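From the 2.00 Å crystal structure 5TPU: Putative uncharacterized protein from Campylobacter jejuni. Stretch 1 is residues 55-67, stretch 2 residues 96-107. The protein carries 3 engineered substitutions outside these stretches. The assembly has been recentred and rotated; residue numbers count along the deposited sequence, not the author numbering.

Stretch 1, residues 55-67: HAHKNLEQVLIMM
Stretch 2, residues 96-107: GKNMWREMKNFS

What apolar packing joins the two stretches? Three small, separate touches do: Ala-56 CB lies 4.0 Å from Trp-100 CE3, Leu-64 CD2 lies 3.9 Å from Met-103 SD, and Met-66 CE lies 3.9 Å from Phe-106 CD2. Trp-100 has chi1 t and chi2 near -88°, and the CB atoms of Ala-56 and Trp-100 leave the same face of the sheet. Leu-64 (m, p) and Met-103 (m, t, m) both point toward the partner stretch. Met-66 starts sideways, but its unusual chi1 of -125° and chi2 of 34° bring the methyl to Phe-106 (chi1 m), which also starts sideways.

How do the backbones run past each other? Residues 55-57 form a weakly bonded strand, antiparallel to strand 99-104, with 138° between their directions and a closest axial approach of 4.6 Å. His-55 and Arg-101 make the firm pair, extended at phi/psi -164/172 and -153/154: His-55 N donates to Arg-101 O at 3.2 Å, and Arg-101 N donates to His-55 O at 2.9 Å. Opposite Trp-100, Ala-56 comes close, its CA 4.0 Å from Trp-100 CA and 3.1 Å from Met-99 O in a CA-H...O contact. The bond from His-57 N to Met-99 O is weak at 3.4 Å. Beyond it, Asn-98, with positive phi and psi (56/49), donates from N to Lys-58 O at 2.9 Å.

What does the Arg-101 side chain do? Folded by chi angles p, m, m and -83°, it lies on the face shared with His-55 and His-57. Its CD sits over the His-55 ring, 4.0 Å from the centroid and 20° off the normal, a CH-pi contact. The guanidinium presents one face to His-57, whose CD2 is 3.7 Å from Arg-101 CZ. Because the chain curls back, Arg-101 NH2 and NE donate to Met-99 O at 2.8 and 3.3 Å, while NH1 reaches across to Gln-62 OE1 at 2.7 Å. Gln-62 (m, t) starts sideways, yet its end meets the guanidinium edge.

How does the contact finish at its polar edge? Water 1 bridges the backbones, donating to His-57 O at 3.2 Å and Gly-96 O at 2.7 Å and accepting from Met-99 N at 2.9 Å. Farther out, Lys-97 (m, t, t, t) extends along Asn-59 and Glu-61: its CG is 3.5 Å from Asn-59 O, and its NZ stays 4.5 Å from Glu-61 OE2, opposite charges too far apart for a salt bridge.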

# COMPACT_ATOMS: atom_id res chain seq x y z
N HIS A 55 19.01 10.14 2.64
CA HIS A 55 18.94 11.05 1.51
C HIS A 55 17.79 11.98 1.74
O HIS A 55 16.99 11.76 2.66
CB HIS A 55 18.73 10.27 0.22
CG HIS A 55 17.47 9.47 0.22
ND1 HIS A 55 17.38 8.21 0.77
CD2 HIS A 55 16.23 9.75 -0.25
CE1 HIS A 55 16.14 7.76 0.66
NE2 HIS A 55 15.43 8.67 0.02
N ALA A 56 17.67 13.00 0.88
CA ALA A 56 16.50 13.84 0.91
C ALA A 56 15.86 13.80 -0.43
O ALA A 56 16.43 13.23 -1.37
CB ALA A 56 16.83 15.28 1.25
N HIS A 57 14.65 14.35 -0.45
CA HIS A 57 13.98 14.77 -1.64
C HIS A 57 13.64 16.24 -1.52
O HIS A 57 13.59 16.77 -0.41
CB HIS A 57 12.70 13.96 -1.78
CG HIS A 57 12.98 12.50 -1.95
ND1 HIS A 57 13.56 11.99 -3.09
CD2 HIS A 57 12.84 11.46 -1.10
CE1 HIS A 57 13.73 10.69 -2.95
NE2 HIS A 57 13.27 10.34 -1.76
N LYS A 58 13.38 16.86 -2.66
CA LYS A 58 12.81 18.20 -2.72
C LYS A 58 11.29 18.20 -2.68
O LYS A 58 10.72 18.48 -1.62
CB LYS A 58 13.34 18.96 -3.95
CG LYS A 58 13.43 20.46 -3.69
CD LYS A 58 13.77 21.26 -4.93
CE LYS A 58 14.51 22.54 -4.55
NZ LYS A 58 14.76 23.43 -5.72
N ASN A 59 10.62 17.88 -3.78
CA ASN A 59 9.16 18.04 -3.85
C ASN A 59 8.32 16.83 -3.49
O ASN A 59 7.10 16.93 -3.29
CB ASN A 59 8.75 18.54 -5.22
CG ASN A 59 8.61 20.04 -5.25
OD1 ASN A 59 7.51 20.59 -5.42
ND2 ASN A 59 9.71 20.72 -4.97
N LEU A 60 8.98 15.69 -3.39
CA LEU A 60 8.28 14.44 -3.16
C LEU A 60 7.74 14.40 -1.74
O LEU A 60 8.46 14.60 -0.73
CB LEU A 60 9.23 13.27 -3.42
CG LEU A 60 8.67 11.86 -3.14
CD1 LEU A 60 7.55 11.55 -4.10
CD2 LEU A 60 9.80 10.83 -3.18
N GLU A 61 6.45 14.10 -1.68
CA GLU A 61 5.79 13.77 -0.43
C GLU A 61 5.44 12.30 -0.36
O GLU A 61 5.12 11.69 -1.40
CB GLU A 61 4.50 14.55 -0.33
CG GLU A 61 4.74 16.06 -0.32
CD GLU A 61 3.42 16.79 -0.35
OE1 GLU A 61 2.75 16.95 0.70
OE2 GLU A 61 3.05 17.15 -1.46
N GLN A 62 5.47 11.77 0.86
CA GLN A 62 5.14 10.37 1.13
C GLN A 62 4.31 10.15 2.39
O GLN A 62 4.39 10.91 3.36
CB GLN A 62 6.42 9.53 1.25
CG GLN A 62 7.30 9.46 0.01
CD GLN A 62 8.75 9.19 0.39
OE1 GLN A 62 9.36 9.96 1.14
NE2 GLN A 62 9.27 8.08 -0.05
N VAL A 63 3.58 9.04 2.43
CA VAL A 63 3.09 8.51 3.70
C VAL A 63 3.60 7.11 3.91
O VAL A 63 3.38 6.27 3.05
CB VAL A 63 1.57 8.54 3.77
CG1 VAL A 63 1.07 7.75 4.96
CG2 VAL A 63 1.11 9.99 3.80
N LEU A 64 4.27 6.89 5.04
CA LEU A 64 4.88 5.59 5.40
C LEU A 64 4.00 4.84 6.38
O LEU A 64 3.66 5.42 7.42
CB LEU A 64 6.25 5.80 6.06
CG LEU A 64 7.46 5.99 5.12
CD1 LEU A 64 7.22 7.14 4.16
CD2 LEU A 64 8.72 6.21 5.92
N ILE A 65 3.68 3.58 6.09
CA ILE A 65 2.93 2.74 7.03
C ILE A 65 3.70 1.43 7.23
O ILE A 65 4.03 0.76 6.27
CB ILE A 65 1.54 2.46 6.45
CG1 ILE A 65 0.73 3.75 6.34
CG2 ILE A 65 0.75 1.45 7.27
CD1 ILE A 65 -0.33 3.71 5.27
N MET A 66 4.02 1.09 8.47
CA MET A 66 4.61 -0.18 8.80
C MET A 66 3.49 -1.23 8.78
O MET A 66 2.76 -1.37 9.75
CB MET A 66 5.25 -0.11 10.21
CG MET A 66 6.70 -0.50 10.30
SD MET A 66 7.74 -0.11 8.88
CE MET A 66 8.59 -1.66 8.78
N MET A 67 3.38 -1.93 7.67
CA MET A 67 2.43 -3.02 7.50
C MET A 67 2.72 -4.21 8.39
O MET A 67 1.81 -4.94 8.77
CB MET A 67 2.43 -3.50 6.06
CG MET A 67 1.76 -2.55 5.11
SD MET A 67 -0.02 -2.53 5.28
CE MET A 67 -0.45 -4.19 5.76
N GLY A 96 6.86 15.24 4.29
CA GLY A 96 6.62 16.25 3.29
C GLY A 96 7.89 16.69 2.58
O GLY A 96 8.92 16.00 2.57
N LYS A 97 7.80 17.88 1.98
CA LYS A 97 8.86 18.43 1.13
C LYS A 97 10.08 18.78 1.95
O LYS A 97 10.00 18.99 3.16
CB LYS A 97 8.34 19.63 0.37
CG LYS A 97 7.26 19.25 -0.64
CD LYS A 97 6.63 20.44 -1.34
CE LYS A 97 5.29 20.06 -1.96
NZ LYS A 97 4.74 21.15 -2.81
N ASN A 98 11.23 18.75 1.27
CA ASN A 98 12.52 19.14 1.81
C ASN A 98 12.95 18.42 3.07
O ASN A 98 13.39 19.06 4.01
CB ASN A 98 12.58 20.65 1.98
CG ASN A 98 12.47 21.36 0.64
OD1 ASN A 98 11.43 21.94 0.29
ND2 ASN A 98 13.53 21.23 -0.16
N MET A 99 12.86 17.09 3.06
CA MET A 99 13.25 16.29 4.22
C MET A 99 14.31 15.23 3.95
O MET A 99 14.29 14.49 2.97
CB MET A 99 12.02 15.62 4.76
CG MET A 99 10.96 16.58 5.29
SD MET A 99 11.53 17.43 6.77
CE MET A 99 11.82 16.17 7.98
N TRP A 100 15.27 15.19 4.85
CA TRP A 100 16.32 14.21 4.85
C TRP A 100 15.74 13.13 5.76
O TRP A 100 15.04 13.43 6.75
CB TRP A 100 17.57 14.79 5.44
CG TRP A 100 18.71 13.89 5.57
CD1 TRP A 100 19.02 13.06 6.63
CD2 TRP A 100 19.79 13.78 4.66
NE1 TRP A 100 20.21 12.42 6.39
CE2 TRP A 100 20.69 12.83 5.18
CE3 TRP A 100 20.07 14.36 3.42
CZ2 TRP A 100 21.87 12.47 4.50
CZ3 TRP A 100 21.23 14.00 2.77
CH2 TRP A 100 22.12 13.09 3.32
N ARG A 101 15.97 11.88 5.39
CA ARG A 101 15.46 10.77 6.19
C ARG A 101 16.31 9.57 6.00
O ARG A 101 17.01 9.42 5.00
CB ARG A 101 14.03 10.41 5.85
CG ARG A 101 13.85 9.44 4.70
CD ARG A 101 14.31 9.95 3.35
NE ARG A 101 13.76 11.28 3.07
CZ ARG A 101 12.55 11.52 2.57
NH1 ARG A 101 11.69 10.53 2.32
NH2 ARG A 101 12.19 12.75 2.31
N GLU A 102 16.29 8.74 7.03
CA GLU A 102 17.04 7.55 7.01
C GLU A 102 16.29 6.52 7.83
O GLU A 102 15.79 6.80 8.93
CB GLU A 102 18.48 7.84 7.40
CG GLU A 102 18.95 7.66 8.82
CD GLU A 102 20.27 6.90 8.84
OE1 GLU A 102 20.33 5.87 8.17
OE2 GLU A 102 21.24 7.33 9.49
N MET A 103 16.14 5.35 7.22
CA MET A 103 15.38 4.26 7.82
C MET A 103 16.30 3.13 8.26
O MET A 103 17.17 2.70 7.51
CB MET A 103 14.40 3.76 6.81
CG MET A 103 13.66 4.88 6.12
SD MET A 103 12.09 4.28 5.53
CE MET A 103 12.47 3.44 4.02
N LYS A 104 16.13 2.67 9.48
CA LYS A 104 17.04 1.73 10.08
C LYS A 104 16.32 0.85 11.09
O LYS A 104 15.14 1.01 11.31
CB LYS A 104 18.21 2.50 10.74
CG LYS A 104 17.83 3.30 11.98
CD LYS A 104 19.02 4.00 12.65
CE LYS A 104 18.57 4.55 13.99
NZ LYS A 104 19.69 5.12 14.80
N ASN A 105 17.08 -0.06 11.69
CA ASN A 105 16.58 -1.04 12.62
C ASN A 105 15.27 -1.66 12.20
O ASN A 105 14.38 -1.78 13.04
CB ASN A 105 16.39 -0.40 14.00
CG ASN A 105 17.68 0.12 14.55
OD1 ASN A 105 18.69 -0.58 14.52
ND2 ASN A 105 17.67 1.37 15.04
N PHE A 106 15.13 -2.05 10.94
CA PHE A 106 13.94 -2.82 10.52
C PHE A 106 13.96 -4.12 11.30
O PHE A 106 14.99 -4.78 11.34
CB PHE A 106 13.92 -3.12 9.03
CG PHE A 106 13.60 -1.93 8.20
CD1 PHE A 106 14.58 -0.98 7.94
CD2 PHE A 106 12.34 -1.73 7.72
CE1 PHE A 106 14.29 0.13 7.20
CE2 PHE A 106 12.05 -0.64 6.92
CZ PHE A 106 13.02 0.31 6.67
N SER A 107 12.87 -4.48 11.95
CA SER A 107 12.80 -5.84 12.46
C SER A 107 12.87 -6.82 11.27
O SER A 107 12.56 -6.46 10.12
CB SER A 107 11.55 -6.03 13.29
OG SER A 107 10.42 -5.88 12.49
O HOH W 1 11.28 15.43 1.35
O HOH W 2 8.98 12.74 1.13